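Local coordinates for DUF2235 domain-containing protein (Pseudomonas aeruginosa, PDB 4O5P) that probably hydrolyses phospholipids of target-cell membranes as a type VI secretion effector of the Tle1 family, at residues H66-F71 and Y232-S237; D72-N77 and F236-A241; Y114-V119 and E143-W148; I137-G142 and H298-D303; W148-L153 and R244-W249. All coordinates share one frame; numbering follows the deposited sequence.

Contact 1: residues H66-F71 and Y232-S237; sequences HITLGF and YIYGFS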
# COMPACT_ATOMS: atom_id res chain seq x y z
N HIS A 66 23.03 -11.74 1.04
CA HIS A 66 21.79 -11.57 1.79
C HIS A 66 21.29 -10.15 1.54
O HIS A 66 22.03 -9.18 1.75
CB HIS A 66 22.02 -11.80 3.29
CG HIS A 66 22.35 -13.22 3.65
ND1 HIS A 66 21.38 -14.16 3.95
CD2 HIS A 66 23.54 -13.85 3.79
CE1 HIS A 66 21.96 -15.31 4.25
NE2 HIS A 66 23.27 -15.15 4.17
N ILE A 67 20.05 -10.04 1.07
CA ILE A 67 19.54 -8.75 0.62
C ILE A 67 18.20 -8.42 1.26
O ILE A 67 17.23 -9.16 1.10
CB ILE A 67 19.32 -8.73 -0.90
CG1 ILE A 67 20.62 -9.05 -1.65
CG2 ILE A 67 18.75 -7.39 -1.34
CD1 ILE A 67 20.39 -9.45 -3.10
N THR A 68 18.14 -7.30 1.96
CA THR A 68 16.87 -6.77 2.45
C THR A 68 16.37 -5.64 1.53
O THR A 68 17.15 -4.73 1.20
CB THR A 68 17.01 -6.23 3.88
OG1 THR A 68 17.51 -7.26 4.75
CG2 THR A 68 15.67 -5.74 4.41
N LEU A 69 15.09 -5.70 1.15
CA LEU A 69 14.43 -4.68 0.33
C LEU A 69 13.13 -4.23 1.03
O LEU A 69 12.28 -5.04 1.33
CB LEU A 69 14.10 -5.28 -1.04
CG LEU A 69 13.46 -4.41 -2.12
CD1 LEU A 69 14.25 -3.14 -2.29
CD2 LEU A 69 13.40 -5.15 -3.46
N GLY A 70 13.00 -2.93 1.29
CA GLY A 70 11.80 -2.41 1.93
C GLY A 70 11.08 -1.43 1.02
O GLY A 70 11.67 -0.43 0.60
N PHE A 71 9.82 -1.73 0.71
CA PHE A 71 8.96 -0.84 -0.06
C PHE A 71 7.99 -0.15 0.90
O PHE A 71 7.07 -0.80 1.47
CB PHE A 71 8.14 -1.63 -1.08
CG PHE A 71 8.95 -2.38 -2.10
CD1 PHE A 71 9.37 -1.76 -3.26
CD2 PHE A 71 9.24 -3.73 -1.93
CE1 PHE A 71 10.09 -2.44 -4.22
CE2 PHE A 71 9.95 -4.43 -2.89
CZ PHE A 71 10.37 -3.78 -4.04
N TYR A 232 15.07 -10.82 1.86
CA TYR A 232 14.19 -10.47 2.97
C TYR A 232 13.51 -9.18 2.53
O TYR A 232 14.19 -8.18 2.24
CB TYR A 232 15.01 -10.30 4.26
CG TYR A 232 16.00 -11.43 4.41
CD1 TYR A 232 17.24 -11.37 3.78
CD2 TYR A 232 15.68 -12.58 5.12
CE1 TYR A 232 18.14 -12.41 3.87
CE2 TYR A 232 16.59 -13.63 5.22
CZ TYR A 232 17.81 -13.53 4.60
OH TYR A 232 18.72 -14.56 4.69
N ILE A 233 12.18 -9.22 2.42
CA ILE A 233 11.43 -8.16 1.75
C ILE A 233 10.32 -7.66 2.68
O ILE A 233 9.54 -8.46 3.18
CB ILE A 233 10.73 -8.70 0.46
CG1 ILE A 233 11.71 -9.48 -0.44
CG2 ILE A 233 10.06 -7.57 -0.31
CD1 ILE A 233 12.69 -8.63 -1.20
N TYR A 234 10.25 -6.35 2.91
CA TYR A 234 9.23 -5.78 3.78
C TYR A 234 8.42 -4.77 2.95
O TYR A 234 9.00 -4.01 2.18
CB TYR A 234 9.86 -5.07 5.00
CG TYR A 234 10.89 -5.90 5.76
CD1 TYR A 234 10.53 -7.07 6.40
CD2 TYR A 234 12.21 -5.48 5.84
CE1 TYR A 234 11.46 -7.83 7.09
CE2 TYR A 234 13.16 -6.23 6.53
CZ TYR A 234 12.77 -7.39 7.15
OH TYR A 234 13.71 -8.13 7.82
N GLY A 235 7.09 -4.77 3.10
CA GLY A 235 6.28 -3.80 2.38
C GLY A 235 5.10 -3.32 3.21
O GLY A 235 4.58 -4.08 4.03
N PHE A 236 4.69 -2.08 3.01
CA PHE A 236 3.46 -1.61 3.69
C PHE A 236 2.57 -0.91 2.67
O PHE A 236 3.07 -0.14 1.84
CB PHE A 236 3.83 -0.70 4.89
CG PHE A 236 2.72 0.22 5.39
CD1 PHE A 236 1.39 -0.21 5.54
CD2 PHE A 236 3.04 1.52 5.77
CE1 PHE A 236 0.42 0.67 6.03
CE2 PHE A 236 2.08 2.39 6.27
CZ PHE A 236 0.76 1.97 6.39
N SER A 237 1.27 -1.21 2.69
CA SER A 237 0.29 -0.46 1.87
C SER A 237 0.52 -0.73 0.39
O SER A 237 0.61 -1.88 -0.02
CB SER A 237 0.36 1.04 2.15
OG SER A 237 -0.77 1.74 1.59
O HOH W 1 16.14 -7.25 7.66
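Tyr232 is gripped through both its backbone polar atoms, N giving its hydrogen to Ile67 O at 2.8 Å and O receiving Leu69 N. Strands 66-71 and 232-236 run parallel, and three more backbone bonds follow: Leu69 O takes Tyr234 N, Tyr234 O takes Phe71 N, and Phe236 N closes the series on Phe71 O at 3.1 Å. The carbonyl oxygens of Tyr232, Leu69, Tyr234 and Phe71 also receive CA-H...O contacts, the shortest from Thr68 CA to Tyr232 O at 3.0 Å. In the alpha/beta-hydrolase fold to which the family belongs, such parallel pairing forms the central sheet, and strand 225-236 leads straight into Ser237, which sits in a sequence consistent with a nucleophile elbow. At the start of the pair, His66 ND1 and Tyr232 OH are hydrogen-bonded at 2.8 Å, the two rings meeting rim to rim with planes 24° apart. On the face carrying Thr68, Tyr232 and Tyr234, one water bridges Thr68 OG1 and Tyr234 OH, while Thr68 CG2, anti to the backbone N (OG1 at chi1 -56°), meets Tyr234 CE2 at 3.3 Å. On the face of Leu69, Ile233 and Phe71 the side-chain contacts are apolar: Ile233 CD1 touches Leu69 CB at 3.6 Å, and Ile233 CG2 reaches the edge of the Phe71 ring at CE2.

Contact 2: residues D72-N77 and F236-A241; sequences DGTNNN and FSRGAA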
# COMPACT_ATOMS: atom_id res chain seq x y z
N ASP A 72 8.18 1.16 1.07
CA ASP A 72 7.40 1.93 2.04
C ASP A 72 5.99 2.19 1.53
O ASP A 72 5.68 1.94 0.35
CB ASP A 72 8.08 3.26 2.37
CG ASP A 72 7.87 3.66 3.82
OD1 ASP A 72 6.89 3.17 4.45
OD2 ASP A 72 8.68 4.47 4.34
N GLY A 73 5.14 2.68 2.43
CA GLY A 73 3.73 2.79 2.12
C GLY A 73 3.33 4.06 1.41
O GLY A 73 4.17 4.91 1.10
N THR A 74 2.04 4.17 1.16
CA THR A 74 1.43 5.32 0.53
C THR A 74 1.78 6.59 1.29
O THR A 74 1.50 6.70 2.48
CB THR A 74 -0.09 5.16 0.54
OG1 THR A 74 -0.42 3.87 -0.01
CG2 THR A 74 -0.76 6.26 -0.28
N ASN A 75 2.39 7.55 0.59
CA ASN A 75 2.78 8.84 1.16
C ASN A 75 3.81 8.75 2.28
O ASN A 75 3.99 9.70 3.05
CB ASN A 75 1.55 9.64 1.63
CG ASN A 75 1.82 11.13 1.68
OD1 ASN A 75 2.37 11.71 0.73
ND2 ASN A 75 1.43 11.78 2.78
N ASN A 76 4.47 7.60 2.39
CA ASN A 76 5.57 7.46 3.34
C ASN A 76 6.93 7.64 2.67
O ASN A 76 7.27 6.92 1.72
CB ASN A 76 5.55 6.08 3.99
CG ASN A 76 4.25 5.80 4.69
OD1 ASN A 76 3.41 5.10 4.17
ND2 ASN A 76 4.09 6.35 5.89
N ASN A 77 7.72 8.57 3.19
CA ASN A 77 9.07 8.81 2.66
C ASN A 77 10.02 8.99 3.84
O ASN A 77 9.87 9.94 4.60
CB ASN A 77 9.05 10.08 1.79
CG ASN A 77 10.41 10.40 1.22
OD1 ASN A 77 11.30 10.85 1.94
ND2 ASN A 77 10.57 10.20 -0.09
N PHE A 236 4.69 -2.08 3.01
CA PHE A 236 3.46 -1.61 3.69
C PHE A 236 2.57 -0.91 2.67
O PHE A 236 3.07 -0.14 1.84
CB PHE A 236 3.83 -0.70 4.89
CG PHE A 236 2.72 0.22 5.39
CD1 PHE A 236 1.39 -0.21 5.54
CD2 PHE A 236 3.04 1.52 5.77
CE1 PHE A 236 0.42 0.67 6.03
CE2 PHE A 236 2.08 2.39 6.27
CZ PHE A 236 0.76 1.97 6.39
N SER A 237 1.27 -1.21 2.69
CA SER A 237 0.29 -0.46 1.87
C SER A 237 0.52 -0.73 0.39
O SER A 237 0.61 -1.88 -0.02
CB SER A 237 0.36 1.04 2.15
OG SER A 237 -0.77 1.74 1.59
N ARG A 238 0.65 0.31 -0.42
CA ARG A 238 0.97 0.08 -1.81
C ARG A 238 2.37 -0.50 -1.94
O ARG A 238 2.70 -1.11 -2.96
CB ARG A 238 0.78 1.35 -2.65
CG ARG A 238 -0.69 1.61 -2.85
CD ARG A 238 -1.01 2.99 -3.33
NE ARG A 238 -2.43 3.09 -3.63
CZ ARG A 238 -3.34 3.61 -2.80
NH1 ARG A 238 -2.98 4.07 -1.61
NH2 ARG A 238 -4.60 3.65 -3.18
N GLY A 239 3.17 -0.38 -0.89
CA GLY A 239 4.52 -0.92 -0.94
C GLY A 239 4.45 -2.42 -0.66
O GLY A 239 5.31 -3.18 -1.10
N ALA A 240 3.42 -2.84 0.06
CA ALA A 240 3.15 -4.27 0.22
C ALA A 240 2.63 -4.85 -1.09
O ALA A 240 3.01 -5.96 -1.50
CB ALA A 240 2.15 -4.50 1.36
N ALA A 241 1.76 -4.10 -1.77
CA ALA A 241 1.34 -4.49 -3.12
C ALA A 241 2.54 -4.64 -4.04
O ALA A 241 2.65 -5.63 -4.80
CB ALA A 241 0.36 -3.48 -3.69
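The Phe236 ring has Asp72 OD1 at its edge, near its plane, and Gly73 CA approaching CD2 obliquely at 3.9 Å; on one face lies CB of Ser237, displaced toward the rim. The second flat group, the Arg238 guanidinium, receives Thr74 at its edge: NH1 donates to Thr74 OG1 at 3.0 Å, with the hydroxyl only 8° out of the guanidinium plane. Extended from CG to NE, the arginine crosses Thr74 obliquely, its CD 3.5 Å from Thr74 OG1, and its NE and NH2 turn to Ala285 O and, weakly, Ser343 O. Thr74 OG1 is also hydrogen-bonded to Ser237 OG at 2.7 Å. Gly235, Ser237 and Gly239 fit the GxSxG nucleophile elbow of alpha/beta hydrolases, a tight turn between strand and helix, and the positive phi of Ser237 (67°) agrees with it. Ser237 OG also bonds to His379 NE2, consistent with a Ser-His-Asp triad. Close glycine packing brings the loop to the elbow through two CA-H...O contacts: Gly73 CA lies 3.0 Å from Phe236 O, and Gly239 CA 3.3 Å from Asp72 O. Asp72 OD1 accepts from Gly73 N at 2.7 Å and also bonds Ser90 OG.

Contact 3: residues Y114-V119 and E143-W148; sequences YYCPGV and ENRINW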
# COMPACT_ATOMS: atom_id res chain seq x y z
N TYR A 114 18.27 -2.06 0.96
CA TYR A 114 17.76 -1.07 0.03
C TYR A 114 16.41 -0.57 0.51
O TYR A 114 15.59 -1.35 1.02
CB TYR A 114 17.61 -1.68 -1.36
CG TYR A 114 18.91 -2.17 -1.97
CD1 TYR A 114 19.77 -1.30 -2.62
CD2 TYR A 114 19.27 -3.52 -1.89
CE1 TYR A 114 20.96 -1.75 -3.20
CE2 TYR A 114 20.46 -3.97 -2.44
CZ TYR A 114 21.29 -3.08 -3.09
OH TYR A 114 22.46 -3.54 -3.65
N TYR A 115 16.19 0.74 0.37
CA TYR A 115 14.92 1.34 0.78
C TYR A 115 14.25 1.99 -0.41
O TYR A 115 14.88 2.73 -1.15
CB TYR A 115 15.14 2.40 1.87
CG TYR A 115 13.90 3.24 2.13
CD1 TYR A 115 12.87 2.76 2.94
CD2 TYR A 115 13.75 4.49 1.54
CE1 TYR A 115 11.73 3.51 3.17
CE2 TYR A 115 12.61 5.25 1.76
CZ TYR A 115 11.60 4.75 2.56
OH TYR A 115 10.48 5.51 2.79
N CYS A 116 12.96 1.73 -0.58
CA CYS A 116 12.21 2.38 -1.63
C CYS A 116 11.09 3.26 -1.03
O CYS A 116 10.20 2.75 -0.35
CB CYS A 116 11.63 1.32 -2.56
SG CYS A 116 10.67 1.96 -3.93
N PRO A 117 11.14 4.59 -1.29
CA PRO A 117 10.08 5.50 -0.82
C PRO A 117 8.71 5.14 -1.34
O PRO A 117 8.57 4.54 -2.41
CB PRO A 117 10.50 6.87 -1.39
CG PRO A 117 11.59 6.59 -2.39
CD PRO A 117 12.22 5.30 -2.00
N GLY A 118 7.69 5.56 -0.61
CA GLY A 118 6.32 5.29 -1.01
C GLY A 118 5.84 6.08 -2.21
O GLY A 118 6.35 7.16 -2.52
N VAL A 119 4.83 5.54 -2.89
CA VAL A 119 4.20 6.24 -4.00
C VAL A 119 3.63 7.55 -3.50
O VAL A 119 3.19 7.64 -2.35
CB VAL A 119 3.07 5.41 -4.64
CG1 VAL A 119 3.65 4.25 -5.42
CG2 VAL A 119 2.09 4.93 -3.56
N GLU A 143 4.72 0.52 -10.47
CA GLU A 143 5.52 -0.32 -11.38
C GLU A 143 7.00 0.04 -11.40
O GLU A 143 7.87 -0.84 -11.38
CB GLU A 143 4.94 -0.28 -12.80
CG GLU A 143 5.84 -0.92 -13.85
CD GLU A 143 5.27 -0.84 -15.26
OE1 GLU A 143 4.96 0.28 -15.73
OE2 GLU A 143 5.12 -1.90 -15.90
N ASN A 144 7.29 1.34 -11.45
CA ASN A 144 8.67 1.81 -11.45
C ASN A 144 9.40 1.46 -10.15
O ASN A 144 10.61 1.21 -10.17
CB ASN A 144 8.73 3.32 -11.66
CG ASN A 144 8.27 3.74 -13.03
OD1 ASN A 144 8.26 2.95 -13.98
ND2 ASN A 144 7.88 5.01 -13.15
N ARG A 145 8.67 1.48 -9.04
CA ARG A 145 9.26 1.07 -7.76
C ARG A 145 9.60 -0.44 -7.70
O ARG A 145 10.67 -0.84 -7.21
CB ARG A 145 8.34 1.49 -6.60
CG ARG A 145 8.36 3.00 -6.38
CD ARG A 145 7.29 3.47 -5.39
NE ARG A 145 7.45 4.88 -5.07
CZ ARG A 145 7.23 5.87 -5.93
NH1 ARG A 145 6.85 5.62 -7.18
NH2 ARG A 145 7.40 7.13 -5.54
N ILE A 146 8.68 -1.26 -8.19
CA ILE A 146 8.95 -2.70 -8.32
C ILE A 146 10.19 -2.95 -9.20
O ILE A 146 11.09 -3.70 -8.83
CB ILE A 146 7.72 -3.43 -8.93
CG1 ILE A 146 6.51 -3.29 -8.00
CG2 ILE A 146 8.00 -4.91 -9.10
CD1 ILE A 146 5.19 -3.46 -8.70
N ASN A 147 10.25 -2.28 -10.34
CA ASN A 147 11.37 -2.49 -11.25
C ASN A 147 12.71 -1.99 -10.72
O ASN A 147 13.76 -2.62 -10.94
CB ASN A 147 11.04 -1.96 -12.66
CG ASN A 147 10.03 -2.84 -13.39
OD1 ASN A 147 10.01 -4.05 -13.18
ND2 ASN A 147 9.17 -2.24 -14.22
N TRP A 148 12.68 -0.86 -10.02
CA TRP A 148 13.83 -0.36 -9.27
C TRP A 148 14.29 -1.45 -8.31
O TRP A 148 15.49 -1.75 -8.23
CB TRP A 148 13.42 0.86 -8.43
CG TRP A 148 14.56 1.49 -7.67
CD1 TRP A 148 15.46 2.40 -8.15
CD2 TRP A 148 14.91 1.27 -6.30
NE1 TRP A 148 16.35 2.75 -7.17
CE2 TRP A 148 16.04 2.07 -6.02
CE3 TRP A 148 14.40 0.45 -5.28
CZ2 TRP A 148 16.66 2.08 -4.77
CZ3 TRP A 148 15.01 0.47 -4.04
CH2 TRP A 148 16.13 1.28 -3.79
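Arg145 and Cys116 form the tight middle of this contact, where the sulfur SG lies 3.5 Å from Arg145 CG. From there the arginine runs extended to NE, which donates to Pro117 O at 2.9 Å. The acceptor lies almost in the guanidinium plane (6° out), although NE itself is tilted from the plane of that carbonyl. NH2 adds a weak bond to Gly118 O. Val119 closes over the group: its CA lies above one face of the guanidinium, offset toward the rim, and its CG1 packs on Arg145 CD at 3.7 Å. NH1 forms a salt bridge to Glu128 and a hydrogen bond to Gly141 O, which probably offsets the charge of this buried group. Strand 111-116 belongs to the parallel part of the central sheet, as expected for an alpha/beta hydrolase, and helix 139-162 packs on it with the two segments running nearly antiparallel, at 175°. Trp148 CG is anti to the backbone N (chi1 -177°), and the six-membered ring approaches the strand closely at CH2, 3.3 Å from Tyr115 O. Cys116 CB, 3.8 Å from Trp148 CZ3, joins the two tight regions, and its SG views the ring obliquely. The end at Tyr114 is looser: its CB stays 4.1 Å from Trp148 CH2, and both tyrosines are partly exposed, Tyr114 OH turning to Asp155 and Tyr115 OH to Asp72.

Contact 4: residues I137-G142 and H298-D303; sequences IGAEGG and HMDWAD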
# COMPACT_ATOMS: atom_id res chain seq x y z
N ILE A 137 -2.89 9.02 -7.22
CA ILE A 137 -1.72 8.19 -7.49
C ILE A 137 -1.94 7.24 -8.65
O ILE A 137 -2.85 6.41 -8.62
CB ILE A 137 -1.31 7.38 -6.24
CG1 ILE A 137 -1.65 8.17 -4.96
CG2 ILE A 137 0.17 7.01 -6.32
CD1 ILE A 137 -0.61 8.09 -3.84
N GLY A 138 -1.12 7.39 -9.69
CA GLY A 138 -1.20 6.53 -10.85
C GLY A 138 -0.42 5.24 -10.65
O GLY A 138 0.41 5.15 -9.74
N ALA A 139 -0.68 4.25 -11.49
CA ALA A 139 -0.11 2.92 -11.34
C ALA A 139 1.40 2.88 -11.65
O ALA A 139 2.16 2.05 -11.11
CB ALA A 139 -0.85 1.94 -12.24
N GLU A 140 1.82 3.79 -12.53
CA GLU A 140 3.17 3.75 -13.04
C GLU A 140 4.21 3.92 -11.94
O GLU A 140 5.28 3.33 -12.00
CB GLU A 140 3.38 4.77 -14.19
CG GLU A 140 3.59 6.21 -13.77
CD GLU A 140 2.30 6.97 -13.49
OE1 GLU A 140 1.20 6.41 -13.68
OE2 GLU A 140 2.39 8.15 -13.08
N GLY A 141 3.89 4.70 -10.91
CA GLY A 141 4.81 4.89 -9.80
C GLY A 141 5.10 3.58 -9.08
O GLY A 141 6.27 3.27 -8.72
N GLY A 142 4.04 2.79 -8.89
CA GLY A 142 4.16 1.47 -8.31
C GLY A 142 5.05 0.59 -9.18
O GLY A 142 6.03 -0.01 -8.69
N HIS A 298 -7.75 -2.35 -8.44
CA HIS A 298 -6.30 -2.50 -8.61
C HIS A 298 -5.63 -1.57 -9.62
O HIS A 298 -6.17 -1.32 -10.70
CB HIS A 298 -5.96 -3.91 -9.06
CG HIS A 298 -6.30 -4.98 -8.08
ND1 HIS A 298 -6.57 -4.73 -6.75
CD2 HIS A 298 -6.44 -6.32 -8.24
CE1 HIS A 298 -6.86 -5.87 -6.14
NE2 HIS A 298 -6.78 -6.85 -7.02
N MSE A 299 -4.43 -1.12 -9.28
CA MSE A 299 -3.48 -0.63 -10.28
C MSE A 299 -3.23 -1.76 -11.28
O MSE A 299 -3.28 -2.95 -10.91
CB MSE A 299 -2.17 -0.20 -9.61
CG MSE A 299 -2.29 1.12 -8.87
SE MSE A 299 -0.77 1.51 -7.68
CE MSE A 299 -1.26 3.34 -7.22
N ASP A 300 -2.97 -1.40 -12.53
CA ASP A 300 -2.87 -2.40 -13.59
C ASP A 300 -1.83 -3.50 -13.30
O ASP A 300 -2.09 -4.69 -13.56
CB ASP A 300 -2.67 -1.75 -14.98
CG ASP A 300 -1.49 -0.79 -15.03
OD1 ASP A 300 -0.61 -0.83 -14.14
OD2 ASP A 300 -1.41 0.01 -15.99
N TRP A 301 -0.69 -3.13 -12.72
CA TRP A 301 0.36 -4.13 -12.51
C TRP A 301 -0.01 -5.14 -11.42
O TRP A 301 0.59 -6.22 -11.34
CB TRP A 301 1.70 -3.46 -12.19
CG TRP A 301 1.63 -2.44 -11.10
CD1 TRP A 301 1.58 -1.09 -11.26
CD2 TRP A 301 1.63 -2.68 -9.69
NE1 TRP A 301 1.54 -0.47 -10.03
CE2 TRP A 301 1.58 -1.43 -9.05
CE3 TRP A 301 1.67 -3.84 -8.90
CZ2 TRP A 301 1.54 -1.29 -7.66
CZ3 TRP A 301 1.65 -3.70 -7.52
CH2 TRP A 301 1.59 -2.44 -6.92
N ALA A 302 -1.00 -4.77 -10.61
CA ALA A 302 -1.42 -5.55 -9.45
C ALA A 302 -2.42 -6.65 -9.77
O ALA A 302 -2.57 -7.60 -8.99
CB ALA A 302 -2.01 -4.63 -8.37
N ASP A 303 -3.12 -6.51 -10.91
CA ASP A 303 -4.05 -7.54 -11.37
C ASP A 303 -3.33 -8.87 -11.49
O ASP A 303 -2.26 -8.93 -12.12
CB ASP A 303 -4.65 -7.15 -12.71
CG ASP A 303 -5.56 -5.96 -12.61
OD1 ASP A 303 -6.46 -5.97 -11.75
OD2 ASP A 303 -5.37 -5.00 -13.38
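Trp301 NE1 points to Ala139 O in a weak hydrogen bond of 2.8 Å, bent to 128° at the hydrogen. The carbonyl oxygen lies at the indole edge, near the ring plane. Trp301 CG stands between its backbone N and carbonyl carbon (chi1 51°), and the indole is sandwiched: Met299 CB and Ala302 CB lie over one face, Gly142 C over the other, all displaced toward the rim. Gly142 has no side chain in the way, and its CA comes within 3.9 Å of CZ2. Beside the indole, Ala139 CB fits against Met299 CB at 3.6 Å and against Asp300 OD1 at 3.4 Å. Met299, a selenomethionine, stretches out beyond CG past Ala139, carrying CE to 3.5 Å from Gly138 O and 4.0 Å from Ile137 CG2. The start of helix 139-162 thus meets the end of strand 294-299 and the turn that follows it chiefly through shape: the weak indole N-H bond is the single hydrogen bond between the two segments, the rest being mostly apolar packing.

Contact 5: residues W148-L153 and R244-W249; sequences WGLVQL and RAFANW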
# COMPACT_ATOMS: atom_id res chain seq x y z
N TRP A 148 12.68 -0.86 -10.02
CA TRP A 148 13.83 -0.36 -9.27
C TRP A 148 14.29 -1.45 -8.31
O TRP A 148 15.49 -1.75 -8.23
CB TRP A 148 13.42 0.86 -8.43
CG TRP A 148 14.56 1.49 -7.67
CD1 TRP A 148 15.46 2.40 -8.15
CD2 TRP A 148 14.91 1.27 -6.30
NE1 TRP A 148 16.35 2.75 -7.17
CE2 TRP A 148 16.04 2.07 -6.02
CE3 TRP A 148 14.40 0.45 -5.28
CZ2 TRP A 148 16.66 2.08 -4.77
CZ3 TRP A 148 15.01 0.47 -4.04
CH2 TRP A 148 16.13 1.28 -3.79
N GLY A 149 13.33 -2.05 -7.61
CA GLY A 149 13.61 -3.14 -6.69
C GLY A 149 14.35 -4.27 -7.37
O GLY A 149 15.41 -4.70 -6.89
N LEU A 150 13.82 -4.73 -8.51
CA LEU A 150 14.52 -5.75 -9.30
C LEU A 150 15.96 -5.34 -9.65
O LEU A 150 16.89 -6.13 -9.46
CB LEU A 150 13.71 -6.11 -10.55
CG LEU A 150 12.41 -6.88 -10.25
CD1 LEU A 150 11.51 -6.97 -11.47
CD2 LEU A 150 12.75 -8.28 -9.73
N VAL A 151 16.14 -4.10 -10.10
CA VAL A 151 17.47 -3.59 -10.44
C VAL A 151 18.44 -3.65 -9.26
O VAL A 151 19.62 -3.97 -9.44
CB VAL A 151 17.40 -2.14 -11.00
CG1 VAL A 151 18.81 -1.57 -11.25
CG2 VAL A 151 16.58 -2.11 -12.27
N GLN A 152 17.95 -3.37 -8.05
CA GLN A 152 18.82 -3.36 -6.87
C GLN A 152 19.50 -4.70 -6.61
O GLN A 152 20.59 -4.74 -6.01
CB GLN A 152 18.05 -2.92 -5.63
CG GLN A 152 17.50 -1.53 -5.74
CD GLN A 152 18.48 -0.58 -6.39
OE1 GLN A 152 19.50 -0.23 -5.80
NE2 GLN A 152 18.19 -0.18 -7.62
N LEU A 153 18.86 -5.78 -7.05
CA LEU A 153 19.42 -7.12 -6.93
C LEU A 153 20.62 -7.25 -7.86
O LEU A 153 21.67 -7.83 -7.51
CB LEU A 153 18.36 -8.15 -7.35
CG LEU A 153 17.05 -8.29 -6.55
CD1 LEU A 153 16.32 -9.54 -7.02
CD2 LEU A 153 17.29 -8.35 -5.05
N ARG A 244 4.53 -7.77 -3.33
CA ARG A 244 3.89 -8.98 -3.85
C ARG A 244 4.07 -9.12 -5.35
O ARG A 244 4.42 -10.20 -5.86
CB ARG A 244 2.42 -8.99 -3.42
CG ARG A 244 2.32 -9.11 -1.89
CD ARG A 244 0.93 -8.79 -1.33
NE ARG A 244 -0.09 -9.79 -1.65
CZ ARG A 244 -1.25 -9.88 -1.02
NH1 ARG A 244 -1.50 -9.05 -0.01
NH2 ARG A 244 -2.16 -10.78 -1.37
N ALA A 245 3.87 -8.01 -6.07
CA ALA A 245 4.15 -8.02 -7.50
C ALA A 245 5.63 -8.32 -7.76
O ALA A 245 5.96 -9.11 -8.64
CB ALA A 245 3.73 -6.69 -8.14
N PHE A 246 6.52 -7.70 -6.99
CA PHE A 246 7.96 -7.97 -7.04
C PHE A 246 8.25 -9.47 -6.92
O PHE A 246 8.96 -10.04 -7.74
CB PHE A 246 8.66 -7.18 -5.93
CG PHE A 246 10.10 -7.57 -5.69
CD1 PHE A 246 10.43 -8.57 -4.77
CD2 PHE A 246 11.13 -6.89 -6.33
CE1 PHE A 246 11.74 -8.91 -4.54
CE2 PHE A 246 12.45 -7.23 -6.10
CZ PHE A 246 12.77 -8.24 -5.20
N ALA A 247 7.70 -10.11 -5.90
CA ALA A 247 7.89 -11.54 -5.69
C ALA A 247 7.47 -12.35 -6.92
O ALA A 247 8.22 -13.23 -7.37
CB ALA A 247 7.15 -12.01 -4.45
N ASN A 248 6.28 -12.05 -7.46
CA ASN A 248 5.85 -12.72 -8.69
C ASN A 248 6.70 -12.47 -9.95
O ASN A 248 7.05 -13.41 -10.68
CB ASN A 248 4.37 -12.44 -8.99
CG ASN A 248 3.44 -13.28 -8.14
OD1 ASN A 248 3.60 -14.50 -8.05
ND2 ASN A 248 2.50 -12.63 -7.46
N TRP A 249 7.02 -11.21 -10.22
CA TRP A 249 7.90 -10.88 -11.36
C TRP A 249 9.30 -11.51 -11.20
O TRP A 249 9.95 -11.89 -12.19
CB TRP A 249 8.00 -9.35 -11.53
CG TRP A 249 6.68 -8.70 -11.87
CD1 TRP A 249 5.46 -9.32 -12.00
CD2 TRP A 249 6.45 -7.30 -12.12
NE1 TRP A 249 4.49 -8.39 -12.32
CE2 TRP A 249 5.07 -7.15 -12.39
CE3 TRP A 249 7.27 -6.17 -12.14
CZ2 TRP A 249 4.49 -5.91 -12.68
CZ3 TRP A 249 6.69 -4.93 -12.44
CH2 TRP A 249 5.32 -4.81 -12.69
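Phe246 is the main bump, its ring inserted against helix 148-153 where Gly149 leaves a hollow. Having no side chain, Gly149 lets the edge of the Phe246 ring come up to its backbone: CE2 lies within 3.7 Å of Gly149 C and equally of Leu150 N. With CG anti to the backbone N (chi1 168°), Phe246 reaches across while Leu150 slides past it in the opposite direction, laying CD2 at 3.8 Å from Phe246 CE2. The other branch of the leucine, CD1, rests 4.2 Å from Trp249 CB, one turn of helix further on. Leu153 closes the far end of the hollow tip to tip, its CD1 meeting Phe246 CZ at 4.2 Å. No hydrogen bond crosses between the segments, whose axes pass 10.6 Å apart at -53°. Both helices pack on the central sheet, Leu153 and Phe246 each touching Leu231 of strand 225-236, while Leu150 also meets Met178 of helix 168-178.

Overall arrangement
All five contacts are largely buried, yet their chemistry changes with position. Contact 1 pairs two strands by regular backbone bonds, and contact 2 continues from its carboxyl end into the probable nucleophile elbow, sharing Phe236 and Ser237 but relying on side-chain hydroxyls, a guanidinium and glycines. Contact 3 adds the neighbouring strand 111-116, bonded to strand 62-71, and brings in helix 139-162. That helix also serves contacts 4 and 5: its start meets the end of strand 294-299 and the turn that follows through a weak indole bond, its middle meets helix 238-254 without any polar bond. Contact 2 lies nearest the chain centre, about 4 Å away centre to centre, and contact 5 the farthest, about 15 Å.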